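Local coordinates for activated BY transcription factor SSRB (Salmonella enterica, PDB 2WNW), which is an O-glycosyl hydrolase family 30 protein that combines a TIM-barrel domain with a beta-sandwich domain, at residues L245-A249 / Q279-Q283; L265-Y270 / L290-C296; D119-I124 / E180-I186; T53-V58 / F95-Y100. Residues are numbered along the deposited sequence.

Contact 1. Residues L245-A249 / Q279-Q283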
loop_
_atom_site.group_PDB
_atom_site.type_symbol
_atom_site.label_atom_id
_atom_site.label_comp_id
_atom_site.label_asym_id
_atom_site.label_seq_id
_atom_site.Cartn_x
_atom_site.Cartn_y
_atom_site.Cartn_z
ATOM N N LEU A 245 -13.334 9.831 1.488
ATOM C CA LEU A 245 -13.563 8.858 2.550
ATOM C C LEU A 245 -13.171 9.293 3.971
ATOM O O LEU A 245 -14.000 9.276 4.888
ATOM C CB LEU A 245 -12.834 7.563 2.183
ATOM C CG LEU A 245 -13.326 6.222 2.717
ATOM C CD1 LEU A 245 -14.821 6.078 2.497
ATOM C CD2 LEU A 245 -12.565 5.109 1.996
ATOM N N VAL A 246 -11.913 9.676 4.160
ATOM C CA VAL A 246 -11.447 10.075 5.484
ATOM C C VAL A 246 -12.119 11.340 6.017
ATOM O O VAL A 246 -12.525 11.384 7.183
ATOM C CB VAL A 246 -9.913 10.253 5.499
ATOM C CG1 VAL A 246 -9.455 10.741 6.865
ATOM C CG2 VAL A 246 -9.238 8.923 5.167
ATOM N N ASP A 247 -12.247 12.361 5.173
ATOM C CA ASP A 247 -12.872 13.615 5.595
ATOM C C ASP A 247 -14.285 13.392 6.137
ATOM O O ASP A 247 -14.658 13.936 7.180
ATOM C CB ASP A 247 -12.941 14.615 4.432
ATOM C CG ASP A 247 -11.566 15.049 3.938
ATOM O OD1 ASP A 247 -10.671 15.281 4.775
ATOM O OD2 ASP A 247 -11.389 15.176 2.703
ATOM N N TRP A 248 -15.067 12.594 5.417
ATOM C CA TRP A 248 -16.444 12.303 5.800
ATOM C C TRP A 248 -16.521 11.465 7.069
ATOM O O TRP A 248 -17.292 11.769 7.982
ATOM C CB TRP A 248 -17.140 11.566 4.659
ATOM C CG TRP A 248 -18.630 11.550 4.744
ATOM C CD1 TRP A 248 -19.417 10.537 5.215
ATOM C CD2 TRP A 248 -19.518 12.554 4.250
ATOM N NE1 TRP A 248 -20.745 10.844 5.028
ATOM C CE2 TRP A 248 -20.834 12.078 4.439
ATOM C CE3 TRP A 248 -19.331 13.811 3.658
ATOM C CZ2 TRP A 248 -21.960 12.816 4.055
ATOM C CZ3 TRP A 248 -20.451 14.544 3.274
ATOM C CH2 TRP A 248 -21.747 14.043 3.475
ATOM N N ALA A 249 -15.718 10.407 7.120
ATOM C CA ALA A 249 -15.700 9.527 8.280
ATOM C C ALA A 249 -15.345 10.308 9.543
ATOM O O ALA A 249 -15.966 10.130 10.592
ATOM C CB ALA A 249 -14.691 8.390 8.057
ATOM N N GLN A 279 -7.147 2.196 4.033
ATOM C CA GLN A 279 -6.220 1.688 5.040
ATOM C C GLN A 279 -6.196 2.513 6.324
ATOM O O GLN A 279 -6.166 1.954 7.423
ATOM C CB GLN A 279 -4.808 1.598 4.460
ATOM C CG GLN A 279 -3.820 0.940 5.403
ATOM C CD GLN A 279 -2.687 0.271 4.666
ATOM O OE1 GLN A 279 -1.860 0.935 4.038
ATOM N NE2 GLN A 279 -2.648 -1.057 4.725
ATOM N N TYR A 280 -6.212 3.835 6.191
ATOM C CA TYR A 280 -6.202 4.706 7.364
ATOM C C TYR A 280 -7.446 4.449 8.216
ATOM O O TYR A 280 -7.359 4.332 9.437
ATOM C CB TYR A 280 -6.172 6.181 6.945
ATOM C CG TYR A 280 -6.005 7.144 8.106
ATOM C CD1 TYR A 280 -4.795 7.235 8.796
ATOM C CD2 TYR A 280 -7.056 7.963 8.516
ATOM C CE1 TYR A 280 -4.635 8.117 9.864
ATOM C CE2 TYR A 280 -6.909 8.848 9.584
ATOM C CZ TYR A 280 -5.698 8.922 10.252
ATOM O OH TYR A 280 -5.546 9.797 11.305
ATOM N N LEU A 281 -8.607 4.371 7.573
ATOM C CA LEU A 281 -9.844 4.127 8.308
ATOM C C LEU A 281 -9.881 2.719 8.889
ATOM O O LEU A 281 -10.487 2.484 9.937
ATOM C CB LEU A 281 -11.066 4.347 7.406
ATOM C CG LEU A 281 -11.355 5.784 6.952
ATOM C CD1 LEU A 281 -12.735 5.822 6.302
ATOM C CD2 LEU A 281 -11.316 6.742 8.140
ATOM N N ALA A 282 -9.236 1.778 8.206
ATOM C CA ALA A 282 -9.203 0.402 8.682
ATOM C C ALA A 282 -8.415 0.344 9.989
ATOM O O ALA A 282 -8.697 -0.477 10.860
ATOM C CB ALA A 282 -8.556 -0.502 7.639
ATOM N N GLN A 283 -7.431 1.224 10.125
ATOM C CA GLN A 283 -6.610 1.258 11.330
ATOM C C GLN A 283 -7.265 2.094 12.432
ATOM O O GLN A 283 -7.150 1.769 13.613
ATOM C CB GLN A 283 -5.219 1.808 10.991
ATOM C CG GLN A 283 -4.526 1.029 9.873
ATOM C CD GLN A 283 -3.241 1.682 9.388
ATOM O OE1 GLN A 283 -3.185 2.897 9.177
ATOM N NE2 GLN A 283 -2.205 0.872 9.187
#
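Leu281 is the pivot of this helix-helix contact. Its CA-to-CB bond points at segment 245-249, and its m,t rotamer carries the isobutyl group straight across, so that CD1 comes 3.7 Å from CG of Leu245 and 3.7 Å from CB of Ala249. Those two residues are one helical turn apart, joined by the bond from Ala249 N to Leu245 O of 3.0 Å, and the methyl group fits against both. The t chi1 of Leu245 sets its CG against that methyl. Beside them, Val246 packs CG2 at 4.2 Å from Leu281 CG and CG1 at 4.0 Å from Tyr280 CD2. The arrangement illustrates how neighbouring helices of a TIM barrel's outer layer meet: helices 245-252 and 275-284 run in broadly the same direction, the axes of the two segments are 35° apart and approach to 10.3 Å, and residues 245-249 and 279-283 touch through apolar contacts alone. One turn before Leu281, the Gln277 side chain accepts from Val246 N. On the barrel side, Leu245 and Ala249 also touch Leu265, while Leu281 rests on Leu290. The Tyr280 ring, besides touching Val246, meets His40 of the second subunit, whose Leu37 packs on Val246.

Contact 2. Residues L265-Y270 / L290-C296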
loop_
_atom_site.group_PDB
_atom_site.type_symbol
_atom_site.label_atom_id
_atom_site.label_comp_id
_atom_site.label_asym_id
_atom_site.label_seq_id
_atom_site.Cartn_x
_atom_site.Cartn_y
_atom_site.Cartn_z
ATOM N N LEU A 265 -18.784 2.539 6.291
ATOM C CA LEU A 265 -18.934 3.391 5.122
ATOM C C LEU A 265 -18.858 2.569 3.856
ATOM O O LEU A 265 -18.115 1.591 3.783
ATOM C CB LEU A 265 -17.845 4.465 5.075
ATOM C CG LEU A 265 -17.750 5.477 6.222
ATOM C CD1 LEU A 265 -16.938 4.884 7.364
ATOM C CD2 LEU A 265 -17.078 6.742 5.709
ATOM N N ALA A 266 -19.648 2.963 2.865
ATOM C CA ALA A 266 -19.641 2.290 1.575
ATOM C C ALA A 266 -18.901 3.241 0.643
ATOM O O ALA A 266 -18.910 4.449 0.862
ATOM C CB ALA A 266 -21.061 2.071 1.090
ATOM N N PHE A 267 -18.244 2.715 -0.384
ATOM C CA PHE A 267 -17.534 3.587 -1.309
ATOM C C PHE A 267 -17.517 3.052 -2.730
ATOM O O PHE A 267 -17.740 1.863 -2.963
ATOM C CB PHE A 267 -16.100 3.851 -0.828
ATOM C CG PHE A 267 -15.297 2.604 -0.576
ATOM C CD1 PHE A 267 -15.206 2.066 0.703
ATOM C CD2 PHE A 267 -14.636 1.965 -1.621
ATOM C CE1 PHE A 267 -14.463 0.907 0.942
ATOM C CE2 PHE A 267 -13.890 0.805 -1.394
ATOM C CZ PHE A 267 -13.807 0.279 -0.110
ATOM N N HIS A 268 -17.263 3.954 -3.674
ATOM C CA HIS A 268 -17.219 3.634 -5.097
ATOM C C HIS A 268 -15.804 3.900 -5.613
ATOM O O HIS A 268 -14.944 4.363 -4.859
ATOM C CB HIS A 268 -18.230 4.504 -5.853
ATOM C CG HIS A 268 -19.627 4.428 -5.308
ATOM N ND1 HIS A 268 -20.635 5.270 -5.729
ATOM C CD2 HIS A 268 -20.179 3.615 -4.376
ATOM C CE1 HIS A 268 -21.748 4.980 -5.077
ATOM N NE2 HIS A 268 -21.499 3.980 -4.249
ATOM N N TRP A 269 -15.565 3.635 -6.896
ATOM C CA TRP A 269 -14.227 3.819 -7.455
ATOM C C TRP A 269 -14.095 4.861 -8.557
ATOM O O TRP A 269 -13.054 4.945 -9.202
ATOM C CB TRP A 269 -13.705 2.481 -8.003
ATOM C CG TRP A 269 -14.365 1.991 -9.291
ATOM C CD1 TRP A 269 -14.994 2.752 -10.244
ATOM C CD2 TRP A 269 -14.361 0.648 -9.798
ATOM N NE1 TRP A 269 -15.373 1.966 -11.310
ATOM C CE2 TRP A 269 -14.997 0.671 -11.062
ATOM C CE3 TRP A 269 -13.877 -0.575 -9.307
ATOM C CZ2 TRP A 269 -15.161 -0.481 -11.845
ATOM C CZ3 TRP A 269 -14.041 -1.725 -10.090
ATOM C CH2 TRP A 269 -14.677 -1.665 -11.340
ATOM N N TYR A 270 -15.125 5.669 -8.762
ATOM C CA TYR A 270 -15.108 6.622 -9.864
ATOM C C TYR A 270 -14.055 7.728 -9.906
ATOM O O TYR A 270 -13.918 8.389 -10.935
ATOM C CB TYR A 270 -16.516 7.198 -10.048
ATOM C CG TYR A 270 -17.552 6.110 -10.284
ATOM C CD1 TYR A 270 -18.551 5.853 -9.346
ATOM C CD2 TYR A 270 -17.507 5.312 -11.428
ATOM C CE1 TYR A 270 -19.482 4.827 -9.542
ATOM C CE2 TYR A 270 -18.430 4.285 -11.634
ATOM C CZ TYR A 270 -19.414 4.049 -10.685
ATOM O OH TYR A 270 -20.324 3.035 -10.881
ATOM N N LEU A 290 -15.742 -1.262 5.848
ATOM C CA LEU A 290 -15.434 -0.399 4.712
ATOM C C LEU A 290 -15.787 -1.204 3.468
ATOM O O LEU A 290 -14.968 -1.939 2.925
ATOM C CB LEU A 290 -13.951 -0.029 4.724
ATOM C CG LEU A 290 -13.492 0.646 6.023
ATOM C CD1 LEU A 290 -11.986 0.878 5.981
ATOM C CD2 LEU A 290 -14.232 1.966 6.215
ATOM N N LEU A 291 -17.026 -1.044 3.030
ATOM C CA LEU A 291 -17.570 -1.784 1.901
ATOM C C LEU A 291 -17.491 -1.120 0.530
ATOM O O LEU A 291 -17.867 0.042 0.375
ATOM C CB LEU A 291 -19.034 -2.111 2.212
ATOM C CG LEU A 291 -19.929 -2.745 1.149
ATOM C CD1 LEU A 291 -19.490 -4.177 0.893
ATOM C CD2 LEU A 291 -21.377 -2.702 1.627
ATOM N N PHE A 292 -17.005 -1.860 -0.464
ATOM C CA PHE A 292 -16.971 -1.336 -1.827
ATOM C C PHE A 292 -18.380 -1.645 -2.324
ATOM O O PHE A 292 -18.736 -2.812 -2.508
ATOM C CB PHE A 292 -15.953 -2.067 -2.702
ATOM C CG PHE A 292 -16.026 -1.667 -4.146
ATOM C CD1 PHE A 292 -15.531 -0.436 -4.565
ATOM C CD2 PHE A 292 -16.660 -2.485 -5.076
ATOM C CE1 PHE A 292 -15.675 -0.021 -5.896
ATOM C CE2 PHE A 292 -16.806 -2.078 -6.408
ATOM C CZ PHE A 292 -16.310 -0.839 -6.811
ATOM N N SER A 293 -19.180 -0.609 -2.548
ATOM C CA SER A 293 -20.566 -0.819 -2.947
ATOM C C SER A 293 -20.952 -0.628 -4.405
ATOM O O SER A 293 -22.050 -1.017 -4.796
ATOM C CB SER A 293 -21.475 0.062 -2.091
ATOM O OG SER A 293 -21.176 1.428 -2.313
ATOM N N GLU A 294 -20.092 -0.018 -5.210
ATOM C CA GLU A 294 -20.448 0.183 -6.607
ATOM C C GLU A 294 -19.305 0.640 -7.499
ATOM O O GLU A 294 -18.485 1.468 -7.114
ATOM C CB GLU A 294 -21.587 1.199 -6.725
ATOM C CG GLU A 294 -22.161 1.296 -8.130
ATOM C CD GLU A 294 -22.823 2.631 -8.400
ATOM O OE1 GLU A 294 -23.752 3.003 -7.652
ATOM O OE2 GLU A 294 -22.410 3.306 -9.367
ATOM N N GLY A 295 -19.282 0.092 -8.707
ATOM C CA GLY A 295 -18.276 0.451 -9.681
ATOM C C GLY A 295 -18.663 -0.166 -11.011
ATOM O O GLY A 295 -19.356 -1.187 -11.050
ATOM N N CYS A 296 -18.245 0.469 -12.101
ATOM C CA CYS A 296 -18.516 -0.037 -13.441
ATOM C C CYS A 296 -17.604 0.693 -14.416
ATOM O O CYS A 296 -16.913 1.647 -14.042
ATOM C CB CYS A 296 -19.986 0.188 -13.836
ATOM S SG CYS A 296 -20.457 1.916 -14.167
#
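A tryptophan lies flat on a glycine here: Gly295 CA sits 3.7 Å from the centroid of the Trp269 five-membered ring, over its face. A CB on residue 295 would come within 2.7 Å of Trp269 CD2, so the close fit depends on the missing side chain. The indole is also anchored at its edge, with NE1 donating to Cys296 O at 3.2 Å. Before these loops, the segments are adjacent parallel strands of the TIM barrel, linked by the beta-alpha-beta crossover through helix 275-284. The backbone hydrogen bonds Leu291 N to Leu265 O (2.9 Å), Phe267 N to Leu291 O (2.8 Å) and Ser293 N to Phe267 O (2.9 Å) tie them together in register. Leu265, Phe267, Leu290 and Phe292 face the helical layer, and Phe292 CA makes a CH-pi contact 4.0 Å from the Phe267 ring centroid. His268 and Glu294 point to the other face, with Ala266 and Leu291. Glu294 CB lies over the His268 ring, 3.8 Å from its centroid, and both His268 and Ser293 hydrogen-bond to Asp239. Tyr270 OH donates to Glu294 OE2 at 2.6 Å, OE1 forms a salt bridge with Arg87, and a bound glycerol bonds to OE2. A buried carboxylate so closely held at the C-terminal mouth of the barrel, the usual place for an active site in this fold, is consistent with a ligand-binding pocket.

Contact 3. Residues D119-I124 / E180-I186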
loop_
_atom_site.group_PDB
_atom_site.type_symbol
_atom_site.label_atom_id
_atom_site.label_comp_id
_atom_site.label_asym_id
_atom_site.label_seq_id
_atom_site.Cartn_x
_atom_site.Cartn_y
_atom_site.Cartn_z
ATOM N N ASP A 119 -41.859 -2.489 -8.968
ATOM C CA ASP A 119 -40.758 -3.318 -8.493
ATOM C C ASP A 119 -41.155 -4.791 -8.560
ATOM O O ASP A 119 -40.316 -5.659 -8.804
ATOM C CB ASP A 119 -40.384 -2.971 -7.047
ATOM C CG ASP A 119 -39.602 -1.672 -6.933
ATOM O OD1 ASP A 119 -38.892 -1.500 -5.921
ATOM O OD2 ASP A 119 -39.697 -0.822 -7.844
ATOM N N GLU A 120 -42.439 -5.072 -8.343
ATOM C CA GLU A 120 -42.926 -6.448 -8.367
ATOM C C GLU A 120 -42.813 -7.085 -9.746
ATOM O O GLU A 120 -42.635 -8.296 -9.871
ATOM C CB GLU A 120 -44.383 -6.501 -7.884
ATOM C CG GLU A 120 -44.573 -5.896 -6.501
ATOM C CD GLU A 120 -45.986 -6.039 -5.964
ATOM O OE1 GLU A 120 -46.943 -5.889 -6.749
ATOM O OE2 GLU A 120 -46.133 -6.283 -4.749
ATOM N N ALA A 121 -42.898 -6.269 -10.786
ATOM C CA ALA A 121 -42.814 -6.792 -12.139
ATOM C C ALA A 121 -41.404 -6.763 -12.724
ATOM O O ALA A 121 -41.026 -7.653 -13.485
ATOM C CB ALA A 121 -43.762 -6.018 -13.044
ATOM N N HIS A 122 -40.623 -5.753 -12.353
ATOM C CA HIS A 122 -39.280 -5.590 -12.904
ATOM C C HIS A 122 -38.087 -6.035 -12.062
ATOM O O HIS A 122 -37.065 -6.451 -12.612
ATOM C CB HIS A 122 -39.086 -4.127 -13.300
ATOM C CG HIS A 122 -40.054 -3.652 -14.339
ATOM N ND1 HIS A 122 -40.254 -2.317 -14.613
ATOM C CD2 HIS A 122 -40.866 -4.335 -15.180
ATOM C CE1 HIS A 122 -41.148 -2.197 -15.580
ATOM N NE2 HIS A 122 -41.535 -3.408 -15.941
ATOM N N LEU A 123 -38.204 -5.947 -10.742
ATOM C CA LEU A 123 -37.094 -6.316 -9.871
ATOM C C LEU A 123 -37.232 -7.636 -9.134
ATOM O O LEU A 123 -36.325 -8.463 -9.161
ATOM C CB LEU A 123 -36.849 -5.209 -8.840
ATOM C CG LEU A 123 -36.140 -3.950 -9.336
ATOM C CD1 LEU A 123 -36.306 -2.831 -8.329
ATOM C CD2 LEU A 123 -34.668 -4.260 -9.558
ATOM N N ILE A 124 -38.365 -7.829 -8.470
ATOM C CA ILE A 124 -38.586 -9.031 -7.682
ATOM C C ILE A 124 -38.390 -10.367 -8.403
ATOM O O ILE A 124 -37.876 -11.317 -7.810
ATOM C CB ILE A 124 -39.970 -8.963 -6.991
ATOM C CG1 ILE A 124 -39.973 -7.765 -6.029
ATOM C CG2 ILE A 124 -40.258 -10.252 -6.228
ATOM C CD1 ILE A 124 -41.214 -7.639 -5.172
ATOM N N GLU A 180 -42.540 -4.625 2.327
ATOM C CA GLU A 180 -43.009 -5.069 1.015
ATOM C C GLU A 180 -42.132 -6.208 0.494
ATOM O O GLU A 180 -42.632 -7.257 0.082
ATOM C CB GLU A 180 -42.984 -3.887 0.040
ATOM C CG GLU A 180 -42.969 -4.242 -1.444
ATOM C CD GLU A 180 -44.178 -5.045 -1.889
ATOM O OE1 GLU A 180 -45.235 -4.975 -1.226
ATOM O OE2 GLU A 180 -44.070 -5.739 -2.924
ATOM N N TYR A 181 -40.818 -6.006 0.518
ATOM C CA TYR A 181 -39.905 -7.035 0.048
ATOM C C TYR A 181 -39.933 -8.288 0.924
ATOM O O TYR A 181 -39.836 -9.404 0.415
ATOM C CB TYR A 181 -38.480 -6.475 -0.057
ATOM C CG TYR A 181 -38.221 -5.755 -1.369
ATOM C CD1 TYR A 181 -37.139 -6.102 -2.177
ATOM C CD2 TYR A 181 -39.087 -4.761 -1.826
ATOM C CE1 TYR A 181 -36.928 -5.480 -3.412
ATOM C CE2 TYR A 181 -38.888 -4.135 -3.055
ATOM C CZ TYR A 181 -37.808 -4.498 -3.843
ATOM O OH TYR A 181 -37.615 -3.888 -5.062
ATOM N N ARG A 182 -40.082 -8.118 2.234
ATOM C CA ARG A 182 -40.125 -9.275 3.122
ATOM C C ARG A 182 -41.349 -10.138 2.806
ATOM O O ARG A 182 -41.301 -11.366 2.917
ATOM C CB ARG A 182 -40.148 -8.833 4.591
ATOM C CG ARG A 182 -39.961 -9.990 5.565
ATOM C CD ARG A 182 -39.515 -9.520 6.945
ATOM N NE ARG A 182 -40.532 -8.732 7.635
ATOM C CZ ARG A 182 -40.372 -8.220 8.852
ATOM N NH1 ARG A 182 -39.235 -8.413 9.509
ATOM N NH2 ARG A 182 -41.346 -7.519 9.415
ATOM N N ARG A 183 -42.443 -9.495 2.410
ATOM C CA ARG A 183 -43.666 -10.213 2.059
ATOM C C ARG A 183 -43.447 -11.103 0.842
ATOM O O ARG A 183 -44.122 -12.119 0.677
ATOM C CB ARG A 183 -44.795 -9.231 1.750
ATOM C CG ARG A 183 -45.575 -8.739 2.955
ATOM C CD ARG A 183 -46.556 -7.675 2.510
ATOM N NE ARG A 183 -47.256 -8.090 1.296
ATOM C CZ ARG A 183 -47.600 -7.264 0.314
ATOM N NH1 ARG A 183 -47.308 -5.971 0.403
ATOM N NH2 ARG A 183 -48.221 -7.728 -0.763
ATOM N N HIS A 184 -42.504 -10.713 -0.013
ATOM C CA HIS A 184 -42.194 -11.475 -1.217
ATOM C C HIS A 184 -40.990 -12.389 -1.006
ATOM O O HIS A 184 -40.358 -12.838 -1.964
ATOM C CB HIS A 184 -41.942 -10.518 -2.387
ATOM C CG HIS A 184 -43.165 -9.770 -2.821
ATOM N ND1 HIS A 184 -43.952 -10.178 -3.877
ATOM C CD2 HIS A 184 -43.760 -8.663 -2.318
ATOM C CE1 HIS A 184 -44.978 -9.355 -4.005
ATOM N NE2 HIS A 184 -44.885 -8.427 -3.070
ATOM N N GLY A 185 -40.680 -12.658 0.259
ATOM C CA GLY A 185 -39.567 -13.528 0.595
ATOM C C GLY A 185 -38.183 -12.935 0.400
ATOM O O GLY A 185 -37.207 -13.673 0.275
ATOM N N ILE A 186 -38.082 -11.610 0.379
ATOM C CA ILE A 186 -36.788 -10.960 0.192
ATOM C C ILE A 186 -36.387 -10.183 1.443
ATOM O O ILE A 186 -36.991 -9.158 1.776
ATOM C CB ILE A 186 -36.821 -9.995 -1.011
ATOM C CG1 ILE A 186 -37.311 -10.739 -2.256
ATOM C CG2 ILE A 186 -35.429 -9.421 -1.260
ATOM C CD1 ILE A 186 -37.581 -9.836 -3.449
#
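A Schellman motif closes helix 167-183 of the TIM barrel, and the turn it makes packs against the end of the short helix 117-122. Gly185, the C-prime residue with a positive phi, lets the chain reverse: Ile186 N bonds to Tyr181 O at 2.8 Å and Gly185 N to Arg182 O at 3.0 Å. The reversal brings Ile186 back to the interface, where its CD1 lies 3.9 Å from Ile124 CG2. Ile124 has the most surface covered of all the residues here. The first residue of helix 124-133, it fills the space between the Tyr181 and His184 side chains; Ile127 of the same helix touches both Tyr181 and Ile186. One edge of the contact is polar. Tyr181 OH donates to Asp119 OD1 at 2.8 Å, an oxygen that also bonds to Tyr102. At the other edge, two carboxylates crowd together, Glu120 OE2 only 2.8 Å from Glu180 OE2; a salt bridge from Arg183 NH1 to Glu180 OE1, also 2.8 Å, offsets some of that charge. The His184 ring lies nearby, and Ile124 CD1 sits over its face, 3.9 Å from the ring centroid.

Contact 4. Residues T53-V58 / F95-Y100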
loop_
_atom_site.group_PDB
_atom_site.type_symbol
_atom_site.label_atom_id
_atom_site.label_comp_id
_atom_site.label_asym_id
_atom_site.label_seq_id
_atom_site.Cartn_x
_atom_site.Cartn_y
_atom_site.Cartn_z
ATOM N N THR A 53 -31.025 -3.900 -10.700
ATOM C CA THR A 53 -31.632 -2.607 -11.010
ATOM C C THR A 53 -32.828 -2.890 -11.906
ATOM O O THR A 53 -32.949 -3.989 -12.444
ATOM C CB THR A 53 -30.667 -1.685 -11.784
ATOM O OG1 THR A 53 -30.238 -2.344 -12.982
ATOM C CG2 THR A 53 -29.456 -1.334 -10.929
ATOM N N GLU A 54 -33.716 -1.914 -12.063
ATOM C CA GLU A 54 -34.865 -2.119 -12.931
ATOM C C GLU A 54 -34.350 -2.461 -14.327
ATOM O O GLU A 54 -34.924 -3.299 -15.021
ATOM C CB GLU A 54 -35.744 -0.866 -12.993
ATOM C CG GLU A 54 -36.730 -0.893 -14.162
ATOM C CD GLU A 54 -37.882 0.076 -14.000
ATOM O OE1 GLU A 54 -38.894 -0.305 -13.373
ATOM O OE2 GLU A 54 -37.774 1.215 -14.496
ATOM N N GLY A 55 -33.256 -1.818 -14.725
ATOM C CA GLY A 55 -32.680 -2.086 -16.033
ATOM C C GLY A 55 -32.286 -3.545 -16.172
ATOM O O GLY A 55 -32.648 -4.209 -17.146
ATOM N N ALA A 56 -31.532 -4.050 -15.201
ATOM C CA ALA A 56 -31.104 -5.443 -15.228
ATOM C C ALA A 56 -32.323 -6.365 -15.191
ATOM O O ALA A 56 -32.351 -7.394 -15.864
ATOM C CB ALA A 56 -30.185 -5.737 -14.038
ATOM N N GLY A 57 -33.328 -5.982 -14.405
ATOM C CA GLY A 57 -34.537 -6.779 -14.286
ATOM C C GLY A 57 -35.313 -6.878 -15.586
ATOM O O GLY A 57 -35.774 -7.954 -15.963
ATOM N N VAL A 58 -35.467 -5.750 -16.269
ATOM C CA VAL A 58 -36.186 -5.717 -17.539
ATOM C C VAL A 58 -35.451 -6.559 -18.581
ATOM O O VAL A 58 -36.074 -7.263 -19.378
ATOM C CB VAL A 58 -36.344 -4.258 -18.040
ATOM C CG1 VAL A 58 -36.766 -4.238 -19.502
ATOM C CG2 VAL A 58 -37.387 -3.537 -17.185
ATOM N N PHE A 95 -30.414 3.601 -13.981
ATOM C CA PHE A 95 -30.658 2.385 -14.734
ATOM C C PHE A 95 -32.083 1.889 -14.509
ATOM O O PHE A 95 -32.323 0.840 -13.901
ATOM C CB PHE A 95 -29.625 1.309 -14.384
ATOM C CG PHE A 95 -28.336 1.468 -15.135
ATOM C CD1 PHE A 95 -27.293 2.238 -14.617
ATOM C CD2 PHE A 95 -28.196 0.914 -16.403
ATOM C CE1 PHE A 95 -26.130 2.458 -15.360
ATOM C CE2 PHE A 95 -27.043 1.126 -17.151
ATOM C CZ PHE A 95 -26.006 1.901 -16.629
ATOM N N SER A 96 -33.023 2.684 -15.011
ATOM C CA SER A 96 -34.448 2.393 -14.921
ATOM C C SER A 96 -35.061 2.884 -16.224
ATOM O O SER A 96 -34.428 3.637 -16.965
ATOM C CB SER A 96 -35.082 3.148 -13.750
ATOM O OG SER A 96 -34.472 2.806 -12.517
ATOM N N LEU A 97 -36.285 2.455 -16.506
ATOM C CA LEU A 97 -36.964 2.876 -17.724
ATOM C C LEU A 97 -37.337 4.349 -17.583
ATOM O O LEU A 97 -37.625 5.030 -18.565
ATOM C CB LEU A 97 -38.216 2.026 -17.948
ATOM C CG LEU A 97 -37.975 0.523 -18.129
ATOM C CD1 LEU A 97 -39.305 -0.200 -18.285
ATOM C CD2 LEU A 97 -37.093 0.287 -19.350
ATOM N N GLY A 98 -37.317 4.829 -16.343
ATOM C CA GLY A 98 -37.646 6.213 -16.055
ATOM C C GLY A 98 -37.775 6.388 -14.553
ATOM O O GLY A 98 -37.619 5.422 -13.807
ATOM N N ASN A 99 -38.052 7.607 -14.100
ATOM C CA ASN A 99 -38.198 7.864 -12.667
ATOM C C ASN A 99 -39.455 7.190 -12.135
ATOM O O ASN A 99 -40.459 7.095 -12.837
ATOM C CB ASN A 99 -38.324 9.365 -12.389
ATOM C CG ASN A 99 -37.081 10.147 -12.769
ATOM O OD1 ASN A 99 -36.031 10.033 -12.127
ATOM N ND2 ASN A 99 -37.196 10.957 -13.812
ATOM N N TYR A 100 -39.396 6.720 -10.893
ATOM C CA TYR A 100 -40.554 6.110 -10.246
ATOM C C TYR A 100 -40.367 6.128 -8.736
ATOM O O TYR A 100 -39.248 5.985 -8.236
ATOM C CB TYR A 100 -40.811 4.676 -10.757
ATOM C CG TYR A 100 -39.771 3.629 -10.408
ATOM C CD1 TYR A 100 -39.734 3.039 -9.142
ATOM C CD2 TYR A 100 -38.829 3.223 -11.350
ATOM C CE1 TYR A 100 -38.780 2.070 -8.825
ATOM C CE2 TYR A 100 -37.870 2.258 -11.043
ATOM C CZ TYR A 100 -37.848 1.688 -9.780
ATOM O OH TYR A 100 -36.876 0.759 -9.474
HETATM O O HOH W 1 -33.905 0.898 -10.789
#
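Glu54 has more surface covered than any other residue of this contact. Its side chain extends with chi1 and chi2 both t and reaches along the loop 95-100, where OE2 accepts a bond from Leu97 N at 2.8 Å and lies 3.6 Å from Tyr100 CE2. The carboxylate is shared: OE2 forms a salt bridge with Arg118, and OE1 takes a hydrogen bond from His122. Phe95, second in covered surface, contributes chiefly through its backbone. Its O accepts from Gly55 N at 2.9 Å, an amide in the first turn of helix 54-61, and the tight approach of that carbonyl suits a residue without CB. The two segments illustrate how loops after successive TIM-barrel strands, 48-51 and 85-90, lock together at the C-terminal end of the barrel. Here the first loop turns at once into a helix whose N-cap is Thr53: its OG1 accepts from Ala56 N at 3.1 Å and bonds to Asn332 as well. Water 1 adds a bridge, accepting from Glu54 N (3.1 Å) and donating to Ser96 OG (2.6 Å), which is also bonded to Cys93. The Phe95 ring turns away from the helix to meet Trp331, and a bound glycerol lies about 4 Å off at the nearest atoms. Leu97, third in covered surface, sits at the exposed margin, its CD1 4.0 Å from Val58 CG2.

In the fold
All four contacts belong to the TIM-barrel domain and sample it from wall to rim. Along the chain contact 4 comes first, then contact 3, while contacts 1 and 2 interleave: helix 245-252, strand 264-268, helix 275-284, strand 289-294. These two touch, centres 13 Å apart, through Leu265 and Leu290, so one apolar layer joins the barrel wall to its helices. Contacts 3 and 4, 14 Å apart between centres, also touch, with a probable hydrogen bond from His122 to Glu54; they lie across the chain's centre from contact 1. Contact 2, closest to that centre, approaches contact 4 to about 6 Å between nearest atoms, bringing distant parts of the sequence together near the barrel mouth.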